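Local coordinates for beta-catenin homolog sys-1 (Caenorhabditis elegans, PDB 3C2G), which acts as a transcription coregulator in the Wnt signalling asymmetry pathway, binding the TCF factor POP-1 directly and activating or repressing target genes, at residues I364-H373 / N426-E436. Numbering follows the deposited sequence.
Sequences IRSNAIFLLH and NEKQQVCKFIE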
ATOM      1  N   ILE A 364     -11.645  20.755   9.238  1.00 33.39           N
ATOM      2  CA  ILE A 364     -12.205  22.056   8.840  1.00 34.69           C
ATOM      3  C   ILE A 364     -11.490  23.243   9.490  1.00 34.74           C
ATOM      4  O   ILE A 364     -11.187  24.223   8.816  1.00 35.64           O
ATOM      5  CB  ILE A 364     -13.730  22.104   9.094  1.00 35.85           C
ATOM      6  CG1 ILE A 364     -14.458  21.275   8.038  1.00 35.22           C
ATOM      7  CG2 ILE A 364     -14.264  23.539   9.097  1.00 36.23           C
ATOM      8  CD1 ILE A 364     -15.798  20.811   8.506  1.00 36.33           C
ATOM      9  N   ARG A 365     -11.191  23.146  10.782  1.00 35.38           N
ATOM     10  CA  ARG A 365     -10.491  24.224  11.485  1.00 36.51           C
ATOM     11  C   ARG A 365      -9.062  24.403  10.993  1.00 36.54           C
ATOM     12  O   ARG A 365      -8.454  25.455  11.204  1.00 37.32           O
ATOM     13  CB  ARG A 365     -10.501  24.011  12.998  1.00 35.72           C
ATOM     14  CG  ARG A 365     -11.849  24.259  13.653  1.00 38.65           C
ATOM     15  CD  ARG A 365     -11.748  24.325  15.185  1.00 40.22           C
ATOM     16  NE  ARG A 365     -11.750  23.000  15.814  1.00 47.79           N
ATOM     17  CZ  ARG A 365     -10.653  22.348  16.205  1.00 51.20           C
ATOM     18  NH1 ARG A 365      -9.451  22.896  16.038  1.00 50.40           N
ATOM     19  NH2 ARG A 365     -10.755  21.141  16.763  1.00 52.72           N
ATOM     20  N   SER A 366      -8.514  23.388  10.337  1.00 36.15           N
ATOM     21  CA  SER A 366      -7.191  23.545   9.752  1.00 36.53           C
ATOM     22  C   SER A 366      -7.267  23.788   8.249  1.00 35.72           C
ATOM     23  O   SER A 366      -6.260  23.660   7.543  1.00 35.59           O
ATOM     24  CB  SER A 366      -6.309  22.345  10.086  1.00 37.17           C
ATOM     25  OG  SER A 366      -6.353  22.099  11.488  1.00 42.38           O
ATOM     26  N   ASN A 367      -8.458  24.149   7.770  1.00 34.70           N
ATOM     27  CA  ASN A 367      -8.668  24.519   6.371  1.00 34.66           C
ATOM     28  C   ASN A 367      -8.553  23.364   5.385  1.00 33.51           C
ATOM     29  O   ASN A 367      -8.173  23.564   4.235  1.00 33.26           O
ATOM     30  CB  ASN A 367      -7.727  25.666   5.950  1.00 34.89           C
ATOM     31  CG  ASN A 367      -8.320  27.048   6.229  1.00 39.89           C
ATOM     32  OD1 ASN A 367      -9.280  27.191   6.999  1.00 43.83           O
ATOM     33  ND2 ASN A 367      -7.752  28.073   5.597  1.00 43.14           N
ATOM     34  N   ALA A 368      -8.885  22.159   5.828  1.00 32.79           N
ATOM     35  CA  ALA A 368      -8.755  20.991   4.967  1.00 32.95           C
ATOM     36  C   ALA A 368      -9.461  21.193   3.624  1.00 32.71           C
ATOM     37  O   ALA A 368      -8.915  20.845   2.583  1.00 32.54           O
ATOM     38  CB  ALA A 368      -9.272  19.739   5.667  1.00 32.53           C
ATOM     39  N   ILE A 369     -10.657  21.779   3.643  1.00 33.21           N
ATOM     40  CA  ILE A 369     -11.427  21.950   2.407  1.00 33.85           C
ATOM     41  C   ILE A 369     -10.731  22.903   1.445  1.00 34.38           C
ATOM     42  O   ILE A 369     -10.599  22.606   0.255  1.00 35.18           O
ATOM     43  CB  ILE A 369     -12.913  22.336   2.659  1.00 33.20           C
ATOM     44  CG1 ILE A 369     -13.610  21.218   3.435  1.00 33.92           C
ATOM     45  CG2 ILE A 369     -13.639  22.559   1.338  1.00 32.41           C
ATOM     46  CD1 ILE A 369     -14.830  21.641   4.226  1.00 35.19           C
ATOM     47  N   PHE A 370     -10.256  24.028   1.956  1.00 34.67           N
ATOM     48  CA  PHE A 370      -9.442  24.917   1.147  1.00 36.46           C
ATOM     49  C   PHE A 370      -8.273  24.163   0.489  1.00 35.80           C
ATOM     50  O   PHE A 370      -7.981  24.359  -0.690  1.00 36.59           O
ATOM     51  CB  PHE A 370      -8.898  26.055   2.005  1.00 38.70           C
ATOM     52  CG  PHE A 370      -8.986  27.392   1.352  1.00 42.97           C
ATOM     53  CD1 PHE A 370      -9.972  28.302   1.743  1.00 44.98           C
ATOM     54  CD2 PHE A 370      -8.092  27.747   0.332  1.00 46.34           C
ATOM     55  CE1 PHE A 370     -10.069  29.549   1.138  1.00 47.69           C
ATOM     56  CE2 PHE A 370      -8.178  28.994  -0.288  1.00 47.91           C
ATOM     57  CZ  PHE A 370      -9.169  29.902   0.121  1.00 46.83           C
ATOM     58  N   LEU A 371      -7.608  23.302   1.257  1.00 34.25           N
ATOM     59  CA  LEU A 371      -6.441  22.593   0.772  1.00 32.91           C
ATOM     60  C   LEU A 371      -6.765  21.639  -0.360  1.00 31.98           C
ATOM     61  O   LEU A 371      -5.998  21.547  -1.325  1.00 31.78           O
ATOM     62  CB  LEU A 371      -5.736  21.852   1.911  1.00 34.15           C
ATOM     63  CG  LEU A 371      -4.500  21.038   1.514  1.00 34.27           C
ATOM     64  CD1 LEU A 371      -3.430  21.943   0.953  1.00 33.44           C
ATOM     65  CD2 LEU A 371      -3.984  20.268   2.692  1.00 35.91           C
ATOM     66  N   LEU A 372      -7.892  20.937  -0.250  1.00 30.59           N
ATOM     67  CA  LEU A 372      -8.381  20.112  -1.354  1.00 30.22           C
ATOM     68  C   LEU A 372      -8.513  20.911  -2.641  1.00 30.58           C
ATOM     69  O   LEU A 372      -8.171  20.424  -3.715  1.00 32.05           O
ATOM     70  CB  LEU A 372      -9.734  19.492  -1.029  1.00 29.82           C
ATOM     71  CG  LEU A 372      -9.860  18.690   0.258  1.00 30.20           C
ATOM     72  CD1 LEU A 372     -11.308  18.278   0.444  1.00 29.64           C
ATOM     73  CD2 LEU A 372      -8.922  17.484   0.254  1.00 28.90           C
ATOM     74  N   HIS A 373      -9.016  22.134  -2.529  1.00 29.99           N
ATOM     75  CA  HIS A 373      -9.191  22.996  -3.686  1.00 29.65           C
ATOM     76  C   HIS A 373      -7.844  23.331  -4.323  1.00 28.96           C
ATOM     77  O   HIS A 373      -7.707  23.324  -5.540  1.00 28.50           O
ATOM     78  CB  HIS A 373      -9.952  24.274  -3.294  1.00 29.38           C
ATOM     79  CG  HIS A 373     -10.172  25.211  -4.436  1.00 31.77           C
ATOM     80  ND1 HIS A 373      -9.238  26.154  -4.820  1.00 34.29           N
ATOM     81  CD2 HIS A 373     -11.209  25.335  -5.298  1.00 33.49           C
ATOM     82  CE1 HIS A 373      -9.695  26.817  -5.865  1.00 34.87           C
ATOM     83  NE2 HIS A 373     -10.891  26.345  -6.172  1.00 34.09           N
ATOM     84  N   ASN A 426     -16.847  29.901   8.037  1.00 44.95           N
ATOM     85  CA  ASN A 426     -15.581  29.231   7.712  1.00 44.99           C
ATOM     86  C   ASN A 426     -15.768  28.080   6.707  1.00 43.98           C
ATOM     87  O   ASN A 426     -15.184  28.093   5.617  1.00 43.46           O
ATOM     88  CB  ASN A 426     -14.900  28.720   8.981  1.00 45.47           C
ATOM     89  CG  ASN A 426     -13.439  28.342   8.753  1.00 49.12           C
ATOM     90  OD1 ASN A 426     -12.847  28.670   7.716  1.00 49.09           O
ATOM     91  ND2 ASN A 426     -12.844  27.667   9.741  1.00 51.68           N
ATOM     92  N   GLU A 427     -16.594  27.103   7.084  1.00 42.78           N
ATOM     93  CA  GLU A 427     -16.996  26.014   6.198  1.00 42.58           C
ATOM     94  C   GLU A 427     -17.560  26.535   4.868  1.00 41.68           C
ATOM     95  O   GLU A 427     -17.225  26.007   3.810  1.00 40.60           O
ATOM     96  CB  GLU A 427     -18.053  25.123   6.866  1.00 43.07           C
ATOM     97  CG  GLU A 427     -17.661  24.498   8.195  1.00 46.17           C
ATOM     98  CD  GLU A 427     -18.000  25.363   9.394  1.00 49.88           C
ATOM     99  OE1 GLU A 427     -19.015  25.069  10.065  1.00 53.11           O
ATOM    100  OE2 GLU A 427     -17.258  26.333   9.665  1.00 51.38           O
ATOM    101  N   LYS A 428     -18.407  27.566   4.932  1.00 41.10           N
ATOM    102  CA  LYS A 428     -19.116  28.061   3.750  1.00 41.25           C
ATOM    103  C   LYS A 428     -18.168  28.578   2.684  1.00 40.76           C
ATOM    104  O   LYS A 428     -18.318  28.220   1.519  1.00 40.88           O
ATOM    105  CB  LYS A 428     -20.164  29.131   4.098  1.00 41.21           C
ATOM    106  CG  LYS A 428     -21.495  28.613   4.644  1.00 41.75           C
ATOM    107  CD  LYS A 428     -22.281  29.779   5.249  1.00 43.49           C
ATOM    108  CE  LYS A 428     -23.794  29.528   5.316  1.00 48.56           C
ATOM    109  NZ  LYS A 428     -24.251  28.929   6.619  1.00 51.11           N
ATOM    110  N   GLN A 429     -17.187  29.396   3.064  1.00 40.32           N
ATOM    111  CA  GLN A 429     -16.276  29.951   2.054  1.00 41.15           C
ATOM    112  C   GLN A 429     -15.376  28.874   1.432  1.00 39.36           C
ATOM    113  O   GLN A 429     -15.040  28.944   0.253  1.00 39.46           O
ATOM    114  CB  GLN A 429     -15.472  31.175   2.555  1.00 40.59           C
ATOM    115  CG  GLN A 429     -14.528  30.946   3.737  1.00 43.11           C
ATOM    116  CD  GLN A 429     -13.387  31.984   3.810  1.00 45.04           C
ATOM    117  OE1 GLN A 429     -13.609  33.204   3.734  1.00 49.27           O
ATOM    118  NE2 GLN A 429     -12.159  31.493   3.971  1.00 50.31           N
ATOM    119  N   GLN A 430     -15.014  27.873   2.221  1.00 37.83           N
ATOM    120  CA  GLN A 430     -14.212  26.762   1.718  1.00 37.37           C
ATOM    121  C   GLN A 430     -15.009  25.944   0.691  1.00 35.73           C
ATOM    122  O   GLN A 430     -14.569  25.747  -0.438  1.00 34.96           O
ATOM    123  CB  GLN A 430     -13.699  25.884   2.876  1.00 37.42           C
ATOM    124  CG  GLN A 430     -12.640  26.542   3.797  1.00 37.14           C
ATOM    125  CD  GLN A 430     -12.196  25.617   4.936  1.00 39.16           C
ATOM    126  OE1 GLN A 430     -11.527  24.602   4.713  1.00 41.38           O
ATOM    127  NE2 GLN A 430     -12.582  25.961   6.163  1.00 42.67           N
ATOM    128  N   VAL A 431     -16.208  25.513   1.064  1.00 34.67           N
ATOM    129  CA  VAL A 431     -17.034  24.731   0.157  1.00 33.39           C
ATOM    130  C   VAL A 431     -17.395  25.492  -1.125  1.00 34.21           C
ATOM    131  O   VAL A 431     -17.458  24.896  -2.204  1.00 34.32           O
ATOM    132  CB  VAL A 431     -18.288  24.213   0.866  1.00 32.89           C
ATOM    133  CG1 VAL A 431     -19.241  23.541  -0.116  1.00 31.05           C
ATOM    134  CG2 VAL A 431     -17.894  23.243   1.981  1.00 31.97           C
ATOM    135  N   CYS A 432     -17.612  26.801  -1.021  1.00 34.09           N
ATOM    136  CA  CYS A 432     -18.081  27.591  -2.168  1.00 34.45           C
ATOM    137  C   CYS A 432     -17.004  27.824  -3.211  1.00 33.85           C
ATOM    138  O   CYS A 432     -17.295  28.126  -4.363  1.00 33.87           O
ATOM    139  CB  CYS A 432     -18.660  28.931  -1.708  1.00 35.10           C
ATOM    140  SG  CYS A 432     -20.283  28.774  -0.934  1.00 39.55           S
ATOM    141  N   LYS A 433     -15.753  27.694  -2.806  1.00 33.97           N
ATOM    142  CA  LYS A 433     -14.651  27.711  -3.762  1.00 34.48           C
ATOM    143  C   LYS A 433     -14.835  26.665  -4.870  1.00 33.87           C
ATOM    144  O   LYS A 433     -14.405  26.883  -6.002  1.00 33.97           O
ATOM    145  CB  LYS A 433     -13.327  27.480  -3.044  1.00 34.95           C
ATOM    146  CG  LYS A 433     -12.829  28.686  -2.278  1.00 38.12           C
ATOM    147  CD  LYS A 433     -11.306  28.727  -2.279  1.00 45.10           C
ATOM    148  CE  LYS A 433     -10.758  29.395  -3.540  1.00 47.80           C
ATOM    149  NZ  LYS A 433     -10.958  30.878  -3.507  1.00 49.63           N
ATOM    150  N   PHE A 434     -15.492  25.549  -4.547  1.00 32.97           N
ATOM    151  CA  PHE A 434     -15.698  24.475  -5.515  1.00 33.14           C
ATOM    152  C   PHE A 434     -16.681  24.781  -6.645  1.00 33.49           C
ATOM    153  O   PHE A 434     -16.752  24.011  -7.607  1.00 33.43           O
ATOM    154  CB  PHE A 434     -16.018  23.133  -4.830  1.00 33.08           C
ATOM    155  CG  PHE A 434     -14.795  22.422  -4.309  1.00 32.91           C
ATOM    156  CD1 PHE A 434     -14.101  21.525  -5.109  1.00 32.49           C
ATOM    157  CD2 PHE A 434     -14.318  22.674  -3.028  1.00 31.96           C
ATOM    158  CE1 PHE A 434     -12.956  20.869  -4.623  1.00 33.22           C
ATOM    159  CE2 PHE A 434     -13.177  22.025  -2.542  1.00 32.89           C
ATOM    160  CZ  PHE A 434     -12.499  21.119  -3.337  1.00 30.40           C
ATOM    161  N   ILE A 435     -17.408  25.898  -6.551  1.00 33.08           N
ATOM    162  CA  ILE A 435     -18.163  26.377  -7.699  1.00 33.58           C
ATOM    163  C   ILE A 435     -17.519  27.548  -8.437  1.00 34.56           C
ATOM    164  O   ILE A 435     -18.120  28.102  -9.360  1.00 35.34           O
ATOM    165  CB  ILE A 435     -19.677  26.658  -7.400  1.00 34.15           C
ATOM    166  CG1 ILE A 435     -19.872  27.512  -6.139  1.00 33.53           C
ATOM    167  CG2 ILE A 435     -20.473  25.349  -7.340  1.00 33.71           C
ATOM    168  CD1 ILE A 435     -19.730  29.003  -6.385  1.00 33.56           C
ATOM    169  N   GLU A 436     -16.291  27.914  -8.073  1.00 34.61           N
ATOM    170  CA  GLU A 436     -15.540  28.892  -8.871  1.00 34.95           C
ATOM    171  C   GLU A 436     -15.277  28.317 -10.256  1.00 35.99           C
ATOM    172  O   GLU A 436     -15.141  27.107 -10.401  1.00 36.23           O
ATOM    173  CB  GLU A 436     -14.228  29.271  -8.196  1.00 34.82           C
ATOM    174  CG  GLU A 436     -14.366  30.263  -7.042  1.00 35.11           C
ATOM    175  CD  GLU A 436     -13.034  30.585  -6.379  0.50 35.52           C
ATOM    176  OE1 GLU A 436     -12.003  29.985  -6.762  0.50 36.40           O
ATOM    177  OE2 GLU A 436     -13.016  31.443  -5.472  0.50 36.15           O
TER
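Q430 reaches across to the start of helix 368-377 in the armadillo domain, where residues 426-432 and 368-373 run near-parallel, 11° apart, and enters as a knob among I364, A368, I369 and F370. Its CB rests on I369 CB at 3.6 Å, its CG meets the edge of the F370 ring, and its extended chain lets the amide bridge two helices. OE1 accepts F370 N, in the first turn of helix 368-377, at 3.1 Å, in the carbonyl plane and on a lone pair; NE2 gives a weak but straight bond to I364 O (3.5 Å) at the Schellman end of helix 357-365, and further weak ones to N426 O and OD1. Glutamine suits this buried place because one amide both accepts and donates; a leucine here would probably leave F370 N and I364 O without these side-chain partners. Farther along, apolar I369 packs against V431 and F434, backed by F408, L409 and L405 of helix 388-409. With CG anti to the backbone N (chi1 -180°), H373 swings its ring edge onto the face of F434. K433 suits its place because its methylenes cover rings, CD over F370 and CE over H373, while NZ salt-bridges E436 OE2 (2.9 Å), syn but 29° out of the carboxylate plane.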